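Local coordinates for protein kinase (Staphylococcus aureus subsp. aureus Mu50, PDB 3PY9) that probably senses muropeptides through the extracellular PASTA repeats of a membrane-bound serine/threonine kinase that phosphorylates proteins, at residues Thr9-Gly14 with Pro52-Arg57; Ile48-Asn53 with Asp62-Val67. All coordinates share one frame; numbering follows the deposited sequence.

Interaction 1 of 2, residues Thr9-Gly14 with Pro52-Arg57; sequences TPDVIG and PNTGER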
# COMPACT_ATOMS: atom_id res chain seq x y z
N THR A 9 -53.34 1.37 35.52
CA THR A 9 -52.41 0.50 34.80
C THR A 9 -51.07 0.34 35.52
O THR A 9 -50.40 1.35 35.77
CB THR A 9 -52.21 0.97 33.37
OG1 THR A 9 -53.50 1.06 32.74
CG2 THR A 9 -51.32 -0.01 32.60
N PRO A 10 -50.69 -0.92 35.86
CA PRO A 10 -49.42 -1.28 36.50
C PRO A 10 -48.20 -1.06 35.59
O PRO A 10 -48.32 -1.09 34.36
CB PRO A 10 -49.55 -2.79 36.78
CG PRO A 10 -50.94 -3.17 36.47
CD PRO A 10 -51.55 -2.10 35.63
N ASP A 11 -47.03 -0.87 36.22
CA ASP A 11 -45.78 -0.66 35.51
C ASP A 11 -45.12 -2.01 35.23
O ASP A 11 -44.82 -2.78 36.15
CB ASP A 11 -44.86 0.24 36.34
CG ASP A 11 -43.52 0.55 35.65
OD1 ASP A 11 -43.35 0.32 34.44
OD2 ASP A 11 -42.62 1.06 36.33
N VAL A 12 -44.94 -2.32 33.95
CA VAL A 12 -44.24 -3.55 33.54
C VAL A 12 -43.08 -3.22 32.61
O VAL A 12 -42.49 -4.12 32.00
CB VAL A 12 -45.20 -4.57 32.89
CG1 VAL A 12 -46.37 -4.89 33.83
CG2 VAL A 12 -45.72 -4.07 31.52
N ILE A 13 -42.76 -1.94 32.51
CA ILE A 13 -41.71 -1.46 31.61
C ILE A 13 -40.38 -2.14 31.99
O ILE A 13 -40.08 -2.30 33.17
CB ILE A 13 -41.61 0.10 31.65
CG1 ILE A 13 -42.97 0.75 31.32
CG2 ILE A 13 -40.48 0.62 30.76
CD1 ILE A 13 -43.58 0.37 29.98
N GLY A 14 -39.62 -2.56 30.98
CA GLY A 14 -38.37 -3.28 31.21
C GLY A 14 -38.53 -4.74 31.61
O GLY A 14 -37.53 -5.48 31.69
N PRO A 52 -52.98 0.90 28.05
CA PRO A 52 -52.64 2.24 28.58
C PRO A 52 -51.23 2.30 29.17
O PRO A 52 -50.66 1.25 29.54
CB PRO A 52 -53.67 2.43 29.72
CG PRO A 52 -54.78 1.55 29.36
CD PRO A 52 -54.17 0.34 28.73
N ASN A 53 -50.67 3.51 29.26
CA ASN A 53 -49.40 3.75 29.97
C ASN A 53 -49.52 3.49 31.47
O ASN A 53 -50.63 3.53 32.02
CB ASN A 53 -48.92 5.19 29.79
CG ASN A 53 -48.74 5.59 28.35
OD1 ASN A 53 -48.11 4.88 27.55
ND2 ASN A 53 -49.28 6.74 28.00
N THR A 54 -48.39 3.26 32.13
CA THR A 54 -48.35 3.08 33.58
C THR A 54 -49.17 4.18 34.22
O THR A 54 -49.11 5.34 33.78
CB THR A 54 -46.93 3.23 34.13
OG1 THR A 54 -46.10 2.18 33.61
CG2 THR A 54 -46.96 3.17 35.66
N GLY A 55 -49.95 3.84 35.25
CA GLY A 55 -50.70 4.85 35.98
C GLY A 55 -51.90 5.46 35.27
O GLY A 55 -52.64 6.21 35.90
N GLU A 56 -52.09 5.17 33.98
CA GLU A 56 -53.31 5.58 33.28
C GLU A 56 -54.52 4.74 33.71
O GLU A 56 -54.41 3.53 33.87
CB GLU A 56 -53.14 5.57 31.76
CG GLU A 56 -52.18 6.63 31.27
CD GLU A 56 -52.12 6.75 29.76
OE1 GLU A 56 -51.65 7.81 29.29
OE2 GLU A 56 -52.53 5.81 29.04
N ARG A 57 -55.66 5.40 33.90
CA ARG A 57 -56.88 4.79 34.45
C ARG A 57 -57.34 3.58 33.64
O ARG A 57 -57.23 3.57 32.41
CB ARG A 57 -58.00 5.84 34.53
CG ARG A 57 -59.14 5.47 35.49
CD ARG A 57 -60.51 6.09 35.11
NE ARG A 57 -61.62 5.23 35.57
CZ ARG A 57 -62.11 5.16 36.82
NH1 ARG A 57 -61.63 5.92 37.80
NH2 ARG A 57 -63.10 4.32 37.09
O HOH W 1 -46.94 -0.16 32.20
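A loop-to-loop contact near the surface of the first PASTA domain pairs the N-terminal lead-in T9-G14 with the turn P52-R57, and T9 carries most of it. The carbonyl O of E56 accepts two bonds from T9, one from the backbone N at 2.9 Å and one from the hydroxyl OG1 at 2.9 Å, which reach it from opposite faces of the carbonyl plane. With chi1 at -55°, OG1 stands beside the backbone N of its own residue, and the same hydroxyl lies 3.3 Å from P52 CB. The methyl CG2 of T9, anti to its backbone N, rests 3.4 Å from P52 O. In return, G55 N gives a short, nearly straight bond of 2.6 Å to T9 O, within the carbonyl plane. N53-E56 is a type II turn, with G55 at positive phi. Farther along, D11 OD1 accepts from I13 N at 3.0 Å in an Asx turn, and D11 CB packs 3.7 Å from T54 CG2. One water joins T54 OG1 to P10 O. Around the loops, P10 and V12 pack on helix 17-26, V12 and I13 reach strand 47-51, and T9 touches V64 of strand 63-69.

Interaction 2 of 2, residues Ile48-Asn53 with Asp62-Val67; sequences IKTTPN and DSVDVV
The backbone N of I48 gives V67 O the shortest bond between the two strands, 2.7 Å and almost straight at 177°. V67 N returns a bond to K49 O at 3.1 Å, so that I48 and K49 together face V67, a classic beta bulge; beyond it the antiparallel ladder is regular. Two residues on, T51 and D65 form a second hydrogen-bonded pair: T51 N donates to D65 O, and D65 N donates to T51 O at 2.8 Å, the latter bent to 134° at the hydrogen. Between them T50 and V66 make a non-hydrogen-bonded pair, and the CA-H of T50 leans on D65 O.

Side chains alternate across the sheet. On one face T50 CG2 meets V66 CG1 at 4.0 Å, the two side chains slanting across each other, while T50 CB sits 3.8 Å from V64 CG1. Here chi1 of 66° sets the T50 hydroxyl between its own backbone N and carbonyl carbon, and OG1 bonds to P52 O at 2.7 Å, tying the strand end to the residue that follows the cis peptide. V66 and V64 also press against F24 of helix 17-26. On the opposite face, K49 CB lies 4.0 Å from V67 CG2 before the bent lysine chain leads its end away, and T51 and D65 stand side by side. The D65 carboxylate turns to K33 N on strand 30-37, the other neighbour of strand 63-69. At the strand end, P52 CD closes on V64 CG2 at 4.1 Å.

The contact thus divides its chemistry: main-chain bonds set the register, V64 and V66 supply apolar packing toward helix 17-26, T50 packs on V12 and I13, and its hydroxyl is used within its own segment, linking the strand to P52 O.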
# COMPACT_ATOMS: atom_id res chain seq x y z
N ILE A 48 -41.22 -2.31 26.31
CA ILE A 48 -40.78 -0.98 25.89
C ILE A 48 -41.80 0.07 26.31
O ILE A 48 -41.45 1.18 26.71
CB ILE A 48 -40.69 -0.98 24.34
CG1 ILE A 48 -39.40 -1.65 23.87
CG2 ILE A 48 -40.83 0.40 23.73
CD1 ILE A 48 -39.33 -1.65 22.35
N LYS A 49 -43.09 -0.29 26.20
CA LYS A 49 -44.21 0.64 26.22
C LYS A 49 -45.44 -0.17 26.56
O LYS A 49 -45.50 -1.36 26.23
CB LYS A 49 -44.38 1.23 24.82
CG LYS A 49 -45.24 2.50 24.69
CD LYS A 49 -44.42 3.82 24.83
CE LYS A 49 -44.02 4.14 26.29
NZ LYS A 49 -43.46 5.52 26.50
N THR A 50 -46.43 0.45 27.21
CA THR A 50 -47.75 -0.18 27.33
C THR A 50 -48.87 0.77 26.92
O THR A 50 -48.69 1.97 26.92
CB THR A 50 -48.04 -0.79 28.74
OG1 THR A 50 -48.12 0.25 29.72
CG2 THR A 50 -46.98 -1.85 29.14
N THR A 51 -50.00 0.19 26.53
CA THR A 51 -51.24 0.93 26.33
C THR A 51 -52.37 0.22 27.06
O THR A 51 -52.68 -0.92 26.72
CB THR A 51 -51.60 1.10 24.84
OG1 THR A 51 -50.47 1.66 24.16
CG2 THR A 51 -52.77 2.05 24.70
N PRO A 52 -52.98 0.90 28.05
CA PRO A 52 -52.64 2.24 28.58
C PRO A 52 -51.23 2.30 29.17
O PRO A 52 -50.66 1.25 29.54
CB PRO A 52 -53.67 2.43 29.72
CG PRO A 52 -54.78 1.55 29.36
CD PRO A 52 -54.17 0.34 28.73
N ASN A 53 -50.67 3.51 29.26
CA ASN A 53 -49.40 3.75 29.97
C ASN A 53 -49.52 3.49 31.47
O ASN A 53 -50.63 3.53 32.02
CB ASN A 53 -48.92 5.19 29.79
CG ASN A 53 -48.74 5.59 28.35
OD1 ASN A 53 -48.11 4.88 27.55
ND2 ASN A 53 -49.28 6.74 28.00
N ASP A 62 -60.18 -4.95 31.76
CA ASP A 62 -59.64 -4.34 30.54
C ASP A 62 -58.34 -5.05 30.20
O ASP A 62 -57.72 -5.64 31.09
CB ASP A 62 -59.39 -2.85 30.75
CG ASP A 62 -60.66 -2.03 30.83
OD1 ASP A 62 -61.76 -2.52 30.52
OD2 ASP A 62 -60.54 -0.85 31.20
N SER A 63 -57.93 -5.04 28.93
CA SER A 63 -56.62 -5.57 28.52
C SER A 63 -55.56 -4.49 28.54
O SER A 63 -55.88 -3.32 28.59
CB SER A 63 -56.65 -6.14 27.10
OG SER A 63 -57.74 -7.02 26.90
N VAL A 64 -54.28 -4.89 28.47
CA VAL A 64 -53.20 -3.92 28.34
C VAL A 64 -52.26 -4.41 27.26
O VAL A 64 -51.58 -5.43 27.42
CB VAL A 64 -52.42 -3.66 29.68
CG1 VAL A 64 -51.27 -2.67 29.44
CG2 VAL A 64 -53.35 -3.10 30.78
N ASP A 65 -52.20 -3.67 26.16
CA ASP A 65 -51.29 -3.98 25.06
C ASP A 65 -49.85 -3.72 25.45
O ASP A 65 -49.58 -2.80 26.21
CB ASP A 65 -51.64 -3.15 23.82
CG ASP A 65 -53.01 -3.47 23.27
OD1 ASP A 65 -53.59 -4.54 23.64
OD2 ASP A 65 -53.51 -2.66 22.47
N VAL A 66 -48.93 -4.51 24.92
CA VAL A 66 -47.50 -4.34 25.23
C VAL A 66 -46.66 -4.31 23.98
O VAL A 66 -46.95 -5.02 23.01
CB VAL A 66 -46.98 -5.44 26.19
CG1 VAL A 66 -47.78 -5.42 27.54
CG2 VAL A 66 -47.07 -6.82 25.54
N VAL A 67 -45.64 -3.46 23.98
CA VAL A 67 -44.64 -3.43 22.92
C VAL A 67 -43.35 -3.97 23.52
O VAL A 67 -42.97 -3.56 24.61
CB VAL A 67 -44.40 -2.01 22.39
CG1 VAL A 67 -43.47 -2.04 21.19
CG2 VAL A 67 -45.75 -1.31 22.01

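In the fold
From the N terminus, the loop 9-14 precedes helix 17-26 and strand 30-37. Interaction 1 closes the long loop from this lead-in to the turn 52-57, enclosing that helix, strand 30-37 and strand 47-51. Interaction 2 then closes the much shorter hairpin between strands 47-51 and 63-69. The two loops overlap rather than nest: interaction 2 begins inside the first and ends beyond it, and P52 and N53 belong to both. V12 CG2 packs on T50 CG2, and I13 CD1 on the backbone near K49, joining the contacts directly. Together they tie lead-in, hairpin and helix into one PASTA domain.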